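Local coordinates for protein FMN Adenylyltransferase (Candida glabrata, PDB 3FWK) that catalyses the adenylyl transfer that turns FMN into FAD, the last step of FAD biosynthesis, at residues 162-170 against 191-202. Residues are numbered along the deposited sequence; the frame is centred on the assembly and turned at random. Where two conformers were deposited one is given.
Sequences KAIVIGIRH and FYRLQPLLHWNL
Strands 163-165 and 192-194 run parallel, pairing Ala163 with Tyr192, Ile164 with Arg193 and Val165 with Leu194, and four backbone hydrogen bonds join them: Tyr192 N to Lys162 O, Ile164 N to Tyr192 O, Leu194 N to Ile164 O and Ile166 N to Leu194 O. Beyond them the chains separate. One water bridges them, donating to Ile166 O and Ile168 O and accepting from Leu197 N. His170 N then bonds to Leu198 O at 2.9 Å.

Ile164 CD1 sits over the centre of the Phe191 ring, 3.7 Å from its centroid. The ring can fold back over Ile164 because Phe191 CG lies between its own backbone N and carbonyl carbon (chi1 58°). On the same face, Ile166 CD1 rests on Arg193 CG at 3.7 Å. On the other face, Leu194 CD1 meets Ala163 CB at 3.6 Å and Val165 CG2 at 4.0 Å.

Leu198 CB packs over one face of the His170 ring, toward its rim, while His170 ND1 hydrogen-bonds to Gly175 O. Arg169 bends at chi3 (-53°) and brings NH1 to Trp200 O at 2.7 Å, near the guanidinium plane. Salt bridges to Asp297 and Glu300 also hold this group, and Asp297 takes Leu202 N as well.

Strand 61-64 flanks 163-165 on its other edge. Such neighbouring parallel strands belong to the Rossmann-like alpha/beta core of this enzyme, in its phosphoadenosine phosphosulfate reductase-type domain.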
loop_
_atom_site.group_PDB
_atom_site.type_symbol
_atom_site.label_atom_id
_atom_site.label_comp_id
_atom_site.label_asym_id
_atom_site.label_seq_id
_atom_site.Cartn_x
_atom_site.Cartn_y
_atom_site.Cartn_z
ATOM N N LYS A 162 11.326 -13.178 -12.732
ATOM C CA LYS A 162 12.238 -13.835 -11.801
ATOM C C LYS A 162 11.925 -13.487 -10.362
ATOM O O LYS A 162 12.337 -14.235 -9.448
ATOM C CB LYS A 162 13.687 -13.448 -12.105
ATOM C CG LYS A 162 14.187 -13.823 -13.498
ATOM C CD LYS A 162 14.017 -15.315 -13.802
ATOM C CE LYS A 162 14.388 -15.640 -15.262
ATOM N NZ LYS A 162 14.782 -17.058 -15.409
ATOM N N ALA A 163 11.257 -12.360 -10.119
ATOM C CA ALA A 163 11.085 -11.866 -8.758
ATOM C C ALA A 163 9.826 -11.028 -8.719
ATOM O O ALA A 163 9.439 -10.401 -9.722
ATOM C CB ALA A 163 12.299 -11.035 -8.338
ATOM N N ILE A 164 9.162 -11.025 -7.560
ATOM C CA ILE A 164 7.922 -10.268 -7.369
ATOM C C ILE A 164 8.017 -9.476 -6.067
ATOM O O ILE A 164 8.396 -10.023 -5.027
ATOM C CB ILE A 164 6.684 -11.136 -7.413
ATOM C CG1 ILE A 164 6.625 -11.762 -8.820
ATOM C CG2 ILE A 164 5.423 -10.275 -7.194
ATOM C CD1 ILE A 164 5.403 -12.458 -9.160
ATOM N N VAL A 165 7.688 -8.190 -6.162
ATOM C CA VAL A 165 7.680 -7.306 -5.010
ATOM C C VAL A 165 6.360 -7.472 -4.254
ATOM O O VAL A 165 5.272 -7.375 -4.869
ATOM C CB VAL A 165 7.858 -5.844 -5.445
ATOM C CG1 VAL A 165 7.866 -4.933 -4.230
ATOM C CG2 VAL A 165 9.112 -5.659 -6.269
ATOM N N ILE A 166 6.447 -7.703 -2.945
ATOM C CA ILE A 166 5.269 -7.973 -2.116
ATOM C C ILE A 166 5.252 -7.018 -0.938
ATOM O O ILE A 166 6.237 -6.903 -0.215
ATOM C CB ILE A 166 5.276 -9.405 -1.614
ATOM C CG1 ILE A 166 5.241 -10.345 -2.810
ATOM C CG2 ILE A 166 4.068 -9.716 -0.743
ATOM C CD1 ILE A 166 5.405 -11.791 -2.461
ATOM N N GLY A 167 4.112 -6.379 -0.691
ATOM C CA GLY A 167 4.041 -5.330 0.354
ATOM C C GLY A 167 3.598 -5.759 1.751
ATOM O O GLY A 167 2.915 -5.036 2.452
ATOM N N ILE A 168 4.037 -6.905 2.186
ATOM C CA ILE A 168 3.687 -7.413 3.508
ATOM C C ILE A 168 4.596 -6.899 4.625
ATOM O O ILE A 168 5.783 -6.581 4.396
ATOM C CB ILE A 168 3.713 -8.924 3.345
ATOM C CG1 ILE A 168 3.136 -9.641 4.560
ATOM C CG2 ILE A 168 5.086 -9.401 2.920
ATOM C CD1 ILE A 168 2.762 -11.096 4.271
ATOM N N ARG A 169 4.040 -6.827 5.818
ATOM C CA ARG A 169 4.805 -6.427 7.004
ATOM C C ARG A 169 4.893 -7.603 7.961
ATOM O O ARG A 169 4.040 -8.495 7.972
ATOM C CB ARG A 169 4.139 -5.228 7.721
ATOM C CG ARG A 169 3.971 -4.054 6.793
ATOM C CD ARG A 169 3.479 -2.724 7.451
ATOM N NE ARG A 169 2.256 -2.814 8.245
ATOM C CZ ARG A 169 2.224 -2.991 9.583
ATOM N NH1 ARG A 169 3.333 -3.111 10.294
ATOM N NH2 ARG A 169 1.067 -3.039 10.206
ATOM N N HIS A 170 5.899 -7.588 8.833
ATOM C CA HIS A 170 6.014 -8.702 9.797
ATOM C C HIS A 170 4.793 -8.883 10.681
ATOM O O HIS A 170 4.512 -10.005 11.089
ATOM C CB HIS A 170 7.229 -8.526 10.704
ATOM C CG HIS A 170 8.534 -8.915 10.093
ATOM N ND1 HIS A 170 8.751 -10.147 9.500
ATOM C CD2 HIS A 170 9.710 -8.250 10.031
ATOM C CE1 HIS A 170 10.009 -10.200 9.062
ATOM N NE2 HIS A 170 10.615 -9.065 9.383
ATOM N N PHE A 191 9.878 -18.064 -7.946
ATOM C CA PHE A 191 10.451 -16.745 -8.067
ATOM C C PHE A 191 11.027 -16.335 -6.716
ATOM O O PHE A 191 10.762 -16.983 -5.699
ATOM C CB PHE A 191 9.462 -15.714 -8.705
ATOM C CG PHE A 191 8.145 -15.522 -7.966
ATOM C CD1 PHE A 191 6.942 -16.096 -8.421
ATOM C CD2 PHE A 191 8.085 -14.630 -6.889
ATOM C CE1 PHE A 191 5.728 -15.865 -7.709
ATOM C CE2 PHE A 191 6.887 -14.397 -6.197
ATOM C CZ PHE A 191 5.710 -15.022 -6.609
ATOM N N TYR A 192 11.802 -15.253 -6.716
ATOM C CA TYR A 192 12.209 -14.627 -5.448
ATOM C C TYR A 192 11.142 -13.618 -5.030
ATOM O O TYR A 192 10.706 -12.774 -5.840
ATOM C CB TYR A 192 13.525 -13.872 -5.643
ATOM C CG TYR A 192 14.748 -14.722 -5.456
ATOM C CD1 TYR A 192 15.287 -14.862 -4.183
ATOM C CD2 TYR A 192 15.389 -15.355 -6.528
ATOM C CE1 TYR A 192 16.443 -15.615 -3.947
ATOM C CE2 TYR A 192 16.588 -16.129 -6.309
ATOM C CZ TYR A 192 17.073 -16.223 -4.989
ATOM O OH TYR A 192 18.207 -16.965 -4.718
ATOM N N ARG A 193 10.672 -13.744 -3.810
ATOM C CA ARG A 193 9.915 -12.670 -3.199
ATOM C C ARG A 193 10.842 -11.563 -2.734
ATOM O O ARG A 193 11.857 -11.807 -2.090
ATOM C CB ARG A 193 9.139 -13.200 -1.995
ATOM C CG ARG A 193 8.135 -14.301 -2.351
ATOM C CD ARG A 193 7.422 -14.775 -1.114
ATOM N NE ARG A 193 8.242 -15.794 -0.493
ATOM C CZ ARG A 193 7.846 -16.527 0.541
ATOM N NH1 ARG A 193 6.721 -16.218 1.202
ATOM N NH2 ARG A 193 8.585 -17.568 0.923
ATOM N N LEU A 194 10.469 -10.338 -3.061
ATOM C CA LEU A 194 11.166 -9.122 -2.658
ATOM C C LEU A 194 10.260 -8.421 -1.713
ATOM O O LEU A 194 9.174 -7.973 -2.096
ATOM C CB LEU A 194 11.468 -8.263 -3.894
ATOM C CG LEU A 194 12.192 -8.975 -5.040
ATOM C CD1 LEU A 194 12.272 -8.063 -6.243
ATOM C CD2 LEU A 194 13.570 -9.480 -4.618
ATOM N N GLN A 195 10.660 -8.370 -0.435
ATOM C CA GLN A 195 9.747 -7.957 0.638
ATOM C C GLN A 195 10.400 -6.828 1.411
ATOM O O GLN A 195 10.980 -7.045 2.474
ATOM C CB GLN A 195 9.424 -9.145 1.542
ATOM C CG GLN A 195 8.580 -10.160 0.758
ATOM C CD GLN A 195 8.384 -11.535 1.343
ATOM O OE1 GLN A 195 7.297 -12.094 1.196
ATOM N NE2 GLN A 195 9.415 -12.115 1.965
ATOM N N PRO A 196 10.363 -5.607 0.869
ATOM C CA PRO A 196 11.155 -4.500 1.420
ATOM C C PRO A 196 10.440 -3.663 2.475
ATOM O O PRO A 196 10.987 -2.619 2.871
ATOM C CB PRO A 196 11.463 -3.644 0.161
ATOM C CG PRO A 196 10.922 -4.436 -1.036
ATOM C CD PRO A 196 9.801 -5.227 -0.439
ATOM N N LEU A 197 9.226 -4.057 2.870
ATOM C CA LEU A 197 8.387 -3.313 3.796
ATOM C C LEU A 197 8.249 -4.029 5.133
ATOM O O LEU A 197 7.478 -3.597 6.008
ATOM C CB LEU A 197 6.978 -3.110 3.180
ATOM C CG LEU A 197 6.283 -1.825 3.622
ATOM C CD1 LEU A 197 6.943 -0.567 3.031
ATOM C CD2 LEU A 197 4.795 -1.901 3.291
ATOM N N LEU A 198 9.006 -5.116 5.362
ATOM C CA LEU A 198 8.692 -6.002 6.495
ATOM C C LEU A 198 8.809 -5.310 7.845
ATOM O O LEU A 198 8.037 -5.579 8.752
ATOM C CB LEU A 198 9.647 -7.209 6.500
ATOM C CG LEU A 198 9.422 -8.187 5.356
ATOM C CD1 LEU A 198 10.582 -9.194 5.281
ATOM C CD2 LEU A 198 8.104 -8.946 5.570
ATOM N N HIS A 199 9.792 -4.407 7.950
ATOM C CA HIS A 199 10.113 -3.708 9.203
ATOM C C HIS A 199 9.234 -2.475 9.469
ATOM O O HIS A 199 9.407 -1.835 10.504
ATOM C CB HIS A 199 11.573 -3.265 9.173
ATOM C CG HIS A 199 11.886 -2.453 7.966
ATOM N ND1 HIS A 199 12.015 -3.024 6.724
ATOM C CD2 HIS A 199 11.985 -1.118 7.793
ATOM C CE1 HIS A 199 12.204 -2.062 5.836
ATOM N NE2 HIS A 199 12.189 -0.892 6.458
ATOM N N TRP A 200 8.346 -2.105 8.546
ATOM C CA TRP A 200 7.470 -0.967 8.771
ATOM C C TRP A 200 6.409 -1.317 9.791
ATOM O O TRP A 200 5.907 -2.442 9.796
ATOM C CB TRP A 200 6.803 -0.537 7.443
ATOM C CG TRP A 200 7.699 0.216 6.551
ATOM C CD1 TRP A 200 8.896 -0.210 6.011
ATOM C CD2 TRP A 200 7.530 1.559 6.146
ATOM N NE1 TRP A 200 9.473 0.800 5.275
ATOM C CE2 TRP A 200 8.649 1.895 5.342
ATOM C CE3 TRP A 200 6.526 2.519 6.355
ATOM C CZ2 TRP A 200 8.819 3.164 4.785
ATOM C CZ3 TRP A 200 6.703 3.804 5.793
ATOM C CH2 TRP A 200 7.835 4.098 4.997
ATOM N N ASN A 201 6.060 -0.367 10.649
ATOM C CA ASN A 201 4.926 -0.474 11.543
ATOM C C ASN A 201 3.751 0.345 11.020
ATOM O O ASN A 201 3.913 1.225 10.160
ATOM C CB ASN A 201 5.317 0.141 12.944
ATOM C CG ASN A 201 6.672 -0.332 13.462
ATOM O OD1 ASN A 201 6.844 -1.524 13.702
ATOM N ND2 ASN A 201 7.614 0.606 13.675
ATOM N N LEU A 202 2.567 0.080 11.572
ATOM C CA LEU A 202 1.350 0.759 11.151
ATOM C C LEU A 202 1.523 2.280 11.228
ATOM O O LEU A 202 1.127 2.991 10.310
ATOM C CB LEU A 202 0.181 0.283 12.011
ATOM C CG LEU A 202 -1.185 0.928 11.715
ATOM C CD1 LEU A 202 -1.581 0.744 10.243
ATOM C CD2 LEU A 202 -2.223 0.376 12.678
HETATM O O HOH W 1 7.523 -6.286 2.220
HETATM O O HOH W 2 5.266 -3.353 13.071
#